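Local structure of dihydropteroate synthase (Xanthomonas albilineans, 6Q62) at residues V100-K104 against P105-R109; H167-L170 against V171-F175; K197-A200 against D201-L205. The protein probably catalyses the condensation of para-aminobenzoate with 6-hydroxymethyl-7,8-dihydropterin diphosphate to form 7,8-dihydropteroate, a step of folate biosynthesis. All coordinates share one frame; numbering follows the deposited sequence.

Contact 1 (V100-K104 against P105-R109); sequences VDTFK and PEVMR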
loop_
_atom_site.group_PDB
_atom_site.type_symbol
_atom_site.label_atom_id
_atom_site.label_comp_id
_atom_site.label_asym_id
_atom_site.label_seq_id
_atom_site.Cartn_x
_atom_site.Cartn_y
_atom_site.Cartn_z
ATOM N N VAL A 100 20.563 -16.793 4.242
ATOM C CA VAL A 100 20.899 -17.536 3.042
ATOM C C VAL A 100 19.666 -18.359 2.665
ATOM O O VAL A 100 19.136 -19.133 3.497
ATOM C CB VAL A 100 22.197 -18.387 3.167
ATOM C CG1 VAL A 100 22.123 -19.410 4.320
ATOM C CG2 VAL A 100 22.547 -19.061 1.832
ATOM N N ASP A 101 19.193 -18.176 1.452
ATOM C CA ASP A 101 18.013 -18.878 0.950
ATOM C C ASP A 101 18.495 -20.133 0.205
ATOM O O ASP A 101 18.913 -20.068 -0.967
ATOM C CB ASP A 101 17.253 -17.918 0.028
ATOM C CG ASP A 101 16.013 -18.414 -0.650
ATOM O OD1 ASP A 101 15.729 -19.612 -0.563
ATOM O OD2 ASP A 101 15.322 -17.593 -1.280
ATOM N N THR A 102 18.518 -21.259 0.924
ATOM C CA THR A 102 18.990 -22.531 0.361
ATOM C C THR A 102 18.298 -23.684 1.077
ATOM O O THR A 102 17.889 -23.516 2.230
ATOM C CB THR A 102 20.509 -22.643 0.516
ATOM O OG1 THR A 102 20.970 -23.831 -0.166
ATOM C CG2 THR A 102 20.977 -22.677 1.995
ATOM N N PHE A 103 18.199 -24.845 0.417
ATOM C CA PHE A 103 17.689 -26.048 1.070
ATOM C C PHE A 103 18.828 -27.061 1.247
ATOM O O PHE A 103 18.587 -28.154 1.766
ATOM C CB PHE A 103 16.521 -26.696 0.291
ATOM C CG PHE A 103 16.773 -27.015 -1.155
ATOM C CD1 PHE A 103 17.402 -28.203 -1.527
ATOM C CD2 PHE A 103 16.334 -26.158 -2.151
ATOM C CE1 PHE A 103 17.646 -28.491 -2.879
ATOM C CE2 PHE A 103 16.555 -26.462 -3.505
ATOM C CZ PHE A 103 17.208 -27.625 -3.853
ATOM N N LYS A 104 20.058 -26.712 0.813
ATOM C CA LYS A 104 21.185 -27.656 0.850
ATOM C C LYS A 104 22.047 -27.489 2.072
ATOM O O LYS A 104 22.596 -26.400 2.270
ATOM C CB LYS A 104 22.019 -27.523 -0.435
ATOM C CG LYS A 104 21.219 -27.808 -1.701
ATOM C CD LYS A 104 22.142 -27.753 -2.928
ATOM C CE LYS A 104 21.422 -27.957 -4.241
ATOM N NZ LYS A 104 20.874 -26.673 -4.730
ATOM N N PRO A 105 22.226 -28.561 2.889
ATOM C CA PRO A 105 23.042 -28.426 4.104
ATOM C C PRO A 105 24.450 -27.956 3.874
ATOM O O PRO A 105 24.969 -27.236 4.712
ATOM C CB PRO A 105 23.024 -29.817 4.738
ATOM C CG PRO A 105 22.467 -30.726 3.689
ATOM C CD PRO A 105 21.624 -29.899 2.788
ATOM N N GLU A 106 25.083 -28.350 2.754
ATOM C CA GLU A 106 26.462 -27.936 2.469
ATOM C C GLU A 106 26.483 -26.434 2.269
ATOM O O GLU A 106 27.432 -25.784 2.694
ATOM C CB GLU A 106 26.992 -28.623 1.174
ATOM C CG GLU A 106 26.908 -30.144 1.154
ATOM C CD GLU A 106 25.641 -30.800 0.619
ATOM O OE1 GLU A 106 24.549 -30.183 0.667
ATOM O OE2 GLU A 106 25.744 -31.960 0.169
ATOM N N VAL A 107 25.429 -25.858 1.631
ATOM C CA VAL A 107 25.366 -24.405 1.401
ATOM C C VAL A 107 25.068 -23.722 2.726
ATOM O O VAL A 107 25.667 -22.690 3.020
ATOM C CB VAL A 107 24.330 -24.027 0.312
ATOM C CG1 VAL A 107 24.320 -22.508 0.067
ATOM C CG2 VAL A 107 24.636 -24.771 -1.001
ATOM N N MET A 108 24.190 -24.311 3.553
ATOM C CA MET A 108 23.895 -23.735 4.869
ATOM C C MET A 108 25.169 -23.589 5.698
ATOM O O MET A 108 25.429 -22.519 6.242
ATOM C CB MET A 108 22.889 -24.610 5.639
ATOM C CG MET A 108 21.566 -24.756 4.937
ATOM S SD MET A 108 20.484 -25.810 5.940
ATOM C CE MET A 108 19.151 -26.047 4.818
ATOM N N ARG A 109 25.978 -24.677 5.786
ATOM C CA ARG A 109 27.220 -24.631 6.568
ATOM C C ARG A 109 28.219 -23.641 6.016
ATOM O O ARG A 109 28.796 -22.857 6.773
ATOM C CB ARG A 109 27.842 -26.031 6.645
ATOM C CG ARG A 109 26.975 -27.023 7.415
ATOM C CD ARG A 109 27.720 -28.337 7.552
ATOM N NE ARG A 109 26.949 -29.334 8.292
ATOM C CZ ARG A 109 27.000 -29.493 9.608
ATOM N NH1 ARG A 109 27.728 -28.667 10.362
ATOM N NH2 ARG A 109 26.298 -30.442 10.186
#
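Between Lys104 and Pro105 the chain passes from the loop after strand 98-101 into a helix, with Lys104 in the N-cap position and its carbonyl facing the first turn. Lys104 O takes a hydrogen bond from Met108 N (2.9 Å, N-H...O angle 161°) and a weak, bent one from Val107 N (3.0 Å), so one oxygen serves two amides. The turn leading into the helix is an ST turn: Thr102 OG1 accepts from Lys104 N at 3.2 Å. That hydroxyl lies anti to the backbone N (chi1 -174°), which brings it over Val107 while CG2 is turned to Met108. Val107 is met at CB and both methyls: CB lies 3.4 Å from Thr102 OG1, CG2 is 3.8 Å from Lys104 CB, and CG1 makes a loose apolar contact with Val100 CG2 at 4.3 Å. Met108 runs out fully extended beyond CG, with CG 3.7 Å from Thr102 CG2 and its CE methyl 3.7 Å from Phe103 C, so it reaches from Thr102 to the Phe103 carbonyl. Both polar ends have partners beyond the two segments: Thr102 OG1 also bonds Glu79, and Lys104 NZ forms salt bridges with Glu79 and Glu65. In the fold this is the strand-to-helix junction of the beta-alpha-beta unit made by strand 98-101, helix 105-114 and strand 118-121. Asp101, at the end of the strand, borders the 6-chloroguanine pocket, whereas Val107 packs on helix 76-93 and Met108 on strand 118-121 and helix 130-137.

Contact 2 (H167-L170 against V171-F175); sequences HRFL and VERIF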
loop_
_atom_site.group_PDB
_atom_site.type_symbol
_atom_site.label_atom_id
_atom_site.label_comp_id
_atom_site.label_asym_id
_atom_site.label_seq_id
_atom_site.Cartn_x
_atom_site.Cartn_y
_atom_site.Cartn_z
ATOM N N HIS A 167 -1.113 -25.280 8.057
ATOM C CA HIS A 167 -0.946 -25.241 9.520
ATOM C C HIS A 167 -0.388 -26.581 10.023
ATOM O O HIS A 167 0.557 -26.595 10.790
ATOM C CB HIS A 167 -2.313 -24.951 10.203
ATOM C CG HIS A 167 -2.273 -24.801 11.695
ATOM N ND1 HIS A 167 -2.311 -25.902 12.531
ATOM C CD2 HIS A 167 -2.316 -23.683 12.453
ATOM C CE1 HIS A 167 -2.324 -25.425 13.765
ATOM N NE2 HIS A 167 -2.334 -24.096 13.770
ATOM N N ARG A 168 -0.986 -27.696 9.580
ATOM C CA ARG A 168 -0.597 -29.045 10.004
ATOM C C ARG A 168 0.862 -29.309 9.618
ATOM O O ARG A 168 1.627 -29.769 10.459
ATOM C CB ARG A 168 -1.530 -30.086 9.343
ATOM C CG ARG A 168 -1.254 -31.535 9.767
ATOM C CD ARG A 168 -2.320 -32.475 9.227
ATOM N NE ARG A 168 -2.085 -32.861 7.831
ATOM C CZ ARG A 168 -3.015 -32.877 6.878
ATOM N NH1 ARG A 168 -4.261 -32.502 7.148
ATOM N NH2 ARG A 168 -2.701 -33.247 5.643
ATOM N N PHE A 169 1.250 -28.969 8.360
ATOM C CA PHE A 169 2.628 -29.141 7.902
ATOM C C PHE A 169 3.614 -28.352 8.781
ATOM O O PHE A 169 4.654 -28.878 9.159
ATOM C CB PHE A 169 2.764 -28.744 6.434
ATOM C CG PHE A 169 4.181 -28.794 5.905
ATOM C CD1 PHE A 169 4.697 -29.964 5.360
ATOM C CD2 PHE A 169 5.000 -27.665 5.944
ATOM C CE1 PHE A 169 6.006 -30.001 4.836
ATOM C CE2 PHE A 169 6.293 -27.697 5.408
ATOM C CZ PHE A 169 6.792 -28.870 4.864
ATOM N N LEU A 170 3.302 -27.078 9.077
ATOM C CA LEU A 170 4.205 -26.235 9.889
ATOM C C LEU A 170 4.336 -26.708 11.322
ATOM O O LEU A 170 5.437 -26.640 11.865
ATOM C CB LEU A 170 3.801 -24.759 9.793
ATOM C CG LEU A 170 3.968 -24.217 8.350
ATOM C CD1 LEU A 170 3.333 -22.845 8.203
ATOM C CD2 LEU A 170 5.449 -24.210 7.916
ATOM N N VAL A 171 3.246 -27.241 11.932
ATOM C CA VAL A 171 3.307 -27.824 13.279
ATOM C C VAL A 171 4.310 -29.020 13.229
ATOM O O VAL A 171 5.219 -29.101 14.051
ATOM C CB VAL A 171 1.891 -28.270 13.738
ATOM C CG1 VAL A 171 1.952 -29.243 14.913
ATOM C CG2 VAL A 171 1.035 -27.064 14.097
ATOM N N GLU A 172 4.154 -29.905 12.224
ATOM C CA GLU A 172 5.047 -31.069 11.997
ATOM C C GLU A 172 6.517 -30.660 11.842
ATOM O O GLU A 172 7.387 -31.280 12.441
ATOM C CB GLU A 172 4.615 -31.841 10.755
ATOM C CG GLU A 172 3.345 -32.639 10.981
ATOM C CD GLU A 172 2.634 -33.160 9.748
ATOM O OE1 GLU A 172 3.121 -32.929 8.616
ATOM O OE2 GLU A 172 1.567 -33.792 9.922
ATOM N N ARG A 173 6.789 -29.585 11.081
ATOM C CA ARG A 173 8.174 -29.151 10.882
ATOM C C ARG A 173 8.753 -28.469 12.114
ATOM O O ARG A 173 9.936 -28.658 12.393
ATOM C CB ARG A 173 8.327 -28.278 9.624
ATOM C CG ARG A 173 7.871 -28.954 8.331
ATOM C CD ARG A 173 8.478 -30.357 8.125
ATOM N NE ARG A 173 9.954 -30.335 8.168
ATOM C CZ ARG A 173 10.699 -31.397 8.463
ATOM N NH1 ARG A 173 12.022 -31.307 8.463
ATOM N NH2 ARG A 173 10.124 -32.559 8.751
ATOM N N ILE A 174 7.930 -27.710 12.874
ATOM C CA ILE A 174 8.402 -27.097 14.134
ATOM C C ILE A 174 8.826 -28.260 15.066
ATOM O O ILE A 174 9.879 -28.194 15.687
ATOM C CB ILE A 174 7.280 -26.227 14.822
ATOM C CG1 ILE A 174 7.038 -24.910 14.005
ATOM C CG2 ILE A 174 7.662 -25.866 16.296
ATOM C CD1 ILE A 174 5.683 -24.225 14.348
ATOM N N PHE A 175 7.980 -29.288 15.172
ATOM C CA PHE A 175 8.212 -30.464 16.019
ATOM C C PHE A 175 9.495 -31.192 15.593
ATOM O O PHE A 175 10.333 -31.456 16.453
ATOM C CB PHE A 175 6.966 -31.365 16.007
ATOM C CG PHE A 175 7.060 -32.617 16.841
ATOM C CD1 PHE A 175 6.861 -32.573 18.216
ATOM C CD2 PHE A 175 7.396 -33.831 16.258
ATOM C CE1 PHE A 175 6.978 -33.732 18.991
ATOM C CE2 PHE A 175 7.494 -34.994 17.030
ATOM C CZ PHE A 175 7.261 -34.938 18.388
#
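Ile174 N donates to Leu170 O at 2.9 Å, the shortest of the four backbone bonds between 167-170 and 171-175. The isoleucine also brings its own CG1 to 3.2 Å from Leu170 O, so amide and side chain both lie against that oxygen, CG1 in van der Waals contact only. The three preceding amides repeat the i to i+4 pattern: Val171, Glu172 and Arg173 donate to His167, Arg168 and Phe169, showing that the alpha helix runs unbroken across the junction. Side chains four residues apart then meet along its surface. Phe169 and Arg173 form one such pair. Arg173 CG lies over one face of the Phe169 ring, 3.8 Å from its centroid and 22° off the ring normal, a CH-pi contact displaced towards the rim. Phe169 CG is anti to its backbone N (chi1 176°), which swings the ring forward along the helix to receive it. The arginine bends at chi2 and chi3, carrying its guanidinium beyond the ring, where NE donates to the backbone carbonyl of Ala124. Arg168 and Glu172 lie side by side and point the same way. Arg168 CG is 3.6 Å from Glu172 OE2, but NE stays 4.3 Å from that oxygen, and the guanidinium and carboxylate planes are 46° apart; the opposite charges probably attract without forming a salt bridge. Also one turn apart, His167 CE1 approaches Val171 CG2 to 3.8 Å, the ring being met obliquely. Several neighbours pack against helix 162-179: Ile174 touches strand 187-190, Leu170 and His167 reach Leu212 of helix 209-212, and Phe169 and His145, just after strand 141-144, set their rings edge-to-face.

Contact 3 (K197-A200 against D201-L205); sequences KSTA and DNVQL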
loop_
_atom_site.group_PDB
_atom_site.type_symbol
_atom_site.label_atom_id
_atom_site.label_comp_id
_atom_site.label_asym_id
_atom_site.label_seq_id
_atom_site.Cartn_x
_atom_site.Cartn_y
_atom_site.Cartn_z
ATOM N N LYS A 197 0.297 -23.373 -4.987
ATOM C CA LYS A 197 -0.935 -22.755 -4.502
ATOM C C LYS A 197 -1.548 -21.879 -5.567
ATOM O O LYS A 197 -0.840 -21.129 -6.228
ATOM C CB LYS A 197 -0.669 -21.923 -3.240
ATOM C CG LYS A 197 -0.365 -22.766 -2.007
ATOM C CD LYS A 197 0.417 -21.971 -1.000
ATOM C CE LYS A 197 0.943 -22.852 0.111
ATOM N NZ LYS A 197 2.369 -23.175 -0.116
ATOM N N SER A 198 -2.867 -21.978 -5.745
ATOM C CA SER A 198 -3.581 -21.134 -6.713
ATOM C C SER A 198 -3.729 -19.736 -6.115
ATOM O O SER A 198 -3.482 -19.568 -4.922
ATOM C CB SER A 198 -4.973 -21.707 -6.965
ATOM O OG SER A 198 -5.752 -21.684 -5.777
ATOM N N THR A 199 -4.207 -18.751 -6.903
ATOM C CA THR A 199 -4.486 -17.406 -6.369
ATOM C C THR A 199 -5.493 -17.518 -5.215
ATOM O O THR A 199 -5.252 -16.941 -4.157
ATOM C CB THR A 199 -4.937 -16.445 -7.487
ATOM O OG1 THR A 199 -3.897 -16.380 -8.451
ATOM C CG2 THR A 199 -5.235 -15.032 -6.985
ATOM N N ALA A 200 -6.582 -18.315 -5.390
ATOM C CA ALA A 200 -7.594 -18.514 -4.352
ATOM C C ALA A 200 -6.960 -19.058 -3.064
ATOM O O ALA A 200 -7.325 -18.607 -1.973
ATOM C CB ALA A 200 -8.699 -19.464 -4.850
ATOM N N ASP A 201 -6.023 -20.038 -3.182
ATOM C CA ASP A 201 -5.327 -20.606 -2.011
ATOM C C ASP A 201 -4.488 -19.538 -1.337
ATOM O O ASP A 201 -4.433 -19.494 -0.114
ATOM C CB ASP A 201 -4.380 -21.741 -2.413
ATOM C CG ASP A 201 -5.028 -22.989 -2.969
ATOM O OD1 ASP A 201 -6.164 -23.311 -2.543
ATOM O OD2 ASP A 201 -4.380 -23.671 -3.803
ATOM N N ASN A 202 -3.787 -18.719 -2.123
ATOM C CA ASN A 202 -2.932 -17.657 -1.559
ATOM C C ASN A 202 -3.769 -16.609 -0.810
ATOM O O ASN A 202 -3.389 -16.161 0.276
ATOM C CB ASN A 202 -2.122 -17.010 -2.662
ATOM C CG ASN A 202 -0.988 -17.894 -3.108
ATOM O OD1 ASN A 202 -0.312 -18.512 -2.298
ATOM N ND2 ASN A 202 -0.775 -18.006 -4.396
ATOM N N VAL A 203 -4.936 -16.248 -1.376
ATOM C CA VAL A 203 -5.845 -15.282 -0.756
ATOM C C VAL A 203 -6.405 -15.862 0.553
ATOM O O VAL A 203 -6.442 -15.161 1.567
ATOM C CB VAL A 203 -6.956 -14.852 -1.747
ATOM C CG1 VAL A 203 -8.026 -14.005 -1.054
ATOM C CG2 VAL A 203 -6.361 -14.096 -2.930
ATOM N N GLN A 204 -6.777 -17.164 0.546
ATOM C CA GLN A 204 -7.261 -17.854 1.749
ATOM C C GLN A 204 -6.206 -17.829 2.850
ATOM O O GLN A 204 -6.521 -17.522 3.999
ATOM C CB GLN A 204 -7.631 -19.313 1.447
ATOM C CG GLN A 204 -8.951 -19.510 0.691
ATOM C CD GLN A 204 -10.179 -19.180 1.509
ATOM O OE1 GLN A 204 -10.266 -19.453 2.715
ATOM N NE2 GLN A 204 -11.158 -18.586 0.855
ATOM N N LEU A 205 -4.954 -18.159 2.509
ATOM C CA LEU A 205 -3.874 -18.183 3.499
ATOM C C LEU A 205 -3.579 -16.825 4.072
ATOM O O LEU A 205 -3.232 -16.730 5.255
ATOM C CB LEU A 205 -2.588 -18.774 2.894
ATOM C CG LEU A 205 -2.593 -20.294 2.674
ATOM C CD1 LEU A 205 -1.520 -20.677 1.700
ATOM C CD2 LEU A 205 -2.415 -21.050 4.004
HETATM O O HOH W 1 -9.954 -17.483 -1.840
#
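From Ser198, the N-cap, the backbone enters helix 199-207, and the first i to i+4 bonds follow at once: Asn202 N to Ser198 O and Val203 N to Thr199 O, both 2.9 Å. Two reciprocal bonds tie the cap to the first turn. Ser198 OG accepts from Asp201 N at 3.1 Å, and Asp201 OD2 accepts in return from Ser198 N at 3.0 Å, a nearly straight bond (167°) that meets the oxygen on its anti side, 34° out of the carboxylate plane. The serine hydroxyl stands between its backbone N and carbonyl carbon (chi1 63°), a placement that turns it back over the helix start. Ahead of the cap, Lys197 crosses Asn202 and Leu205 at about a right angle: its CB lies 3.6 Å from Asn202 OD1 and its CD 3.6 Å from Leu205 CD1. The lysine's NZ continues beyond them to the carbonyls of Gly192, Pro191 and Phe195 and to His145 ND1, while Asn202 bonds Ser228 and Gly194. A water donates to Ala200 O (2.9 Å) and accepts from Gln204 NE2, bridging one turn; Val203 and Gln204 also touch Val281 of the second subunit. The reciprocal Ser198–Asp201 pair is a capping box, here starting a helix that follows strand 187-190 in the TIM-barrel fold.

Contacts 1, 2 and 3 follow one another along the chain, all within the pterin-binding TIM barrel. Contact 2 lies within helix 162-179 and contact 3 at the start of helix 199-207, in the helices around the parallel sheet, whereas contact 1 begins on strand 98-101 of the sheet itself. Centres of contacts 1 and 2 are about 21 Å apart, of 2 and 3 about 19 Å, and of 1 and 3 about 28 Å; none touch. Helix 162-179 links contacts 2 and 3, since Lys197 and Leu205 pack on its Val166, and His145 meets both Phe169 and Lys197. Contact 1 supplies Asp101 to the 6-chloroguanine pocket; the side chains of Lys197 and Leu170 lie about 8 and 10 Å from that ligand.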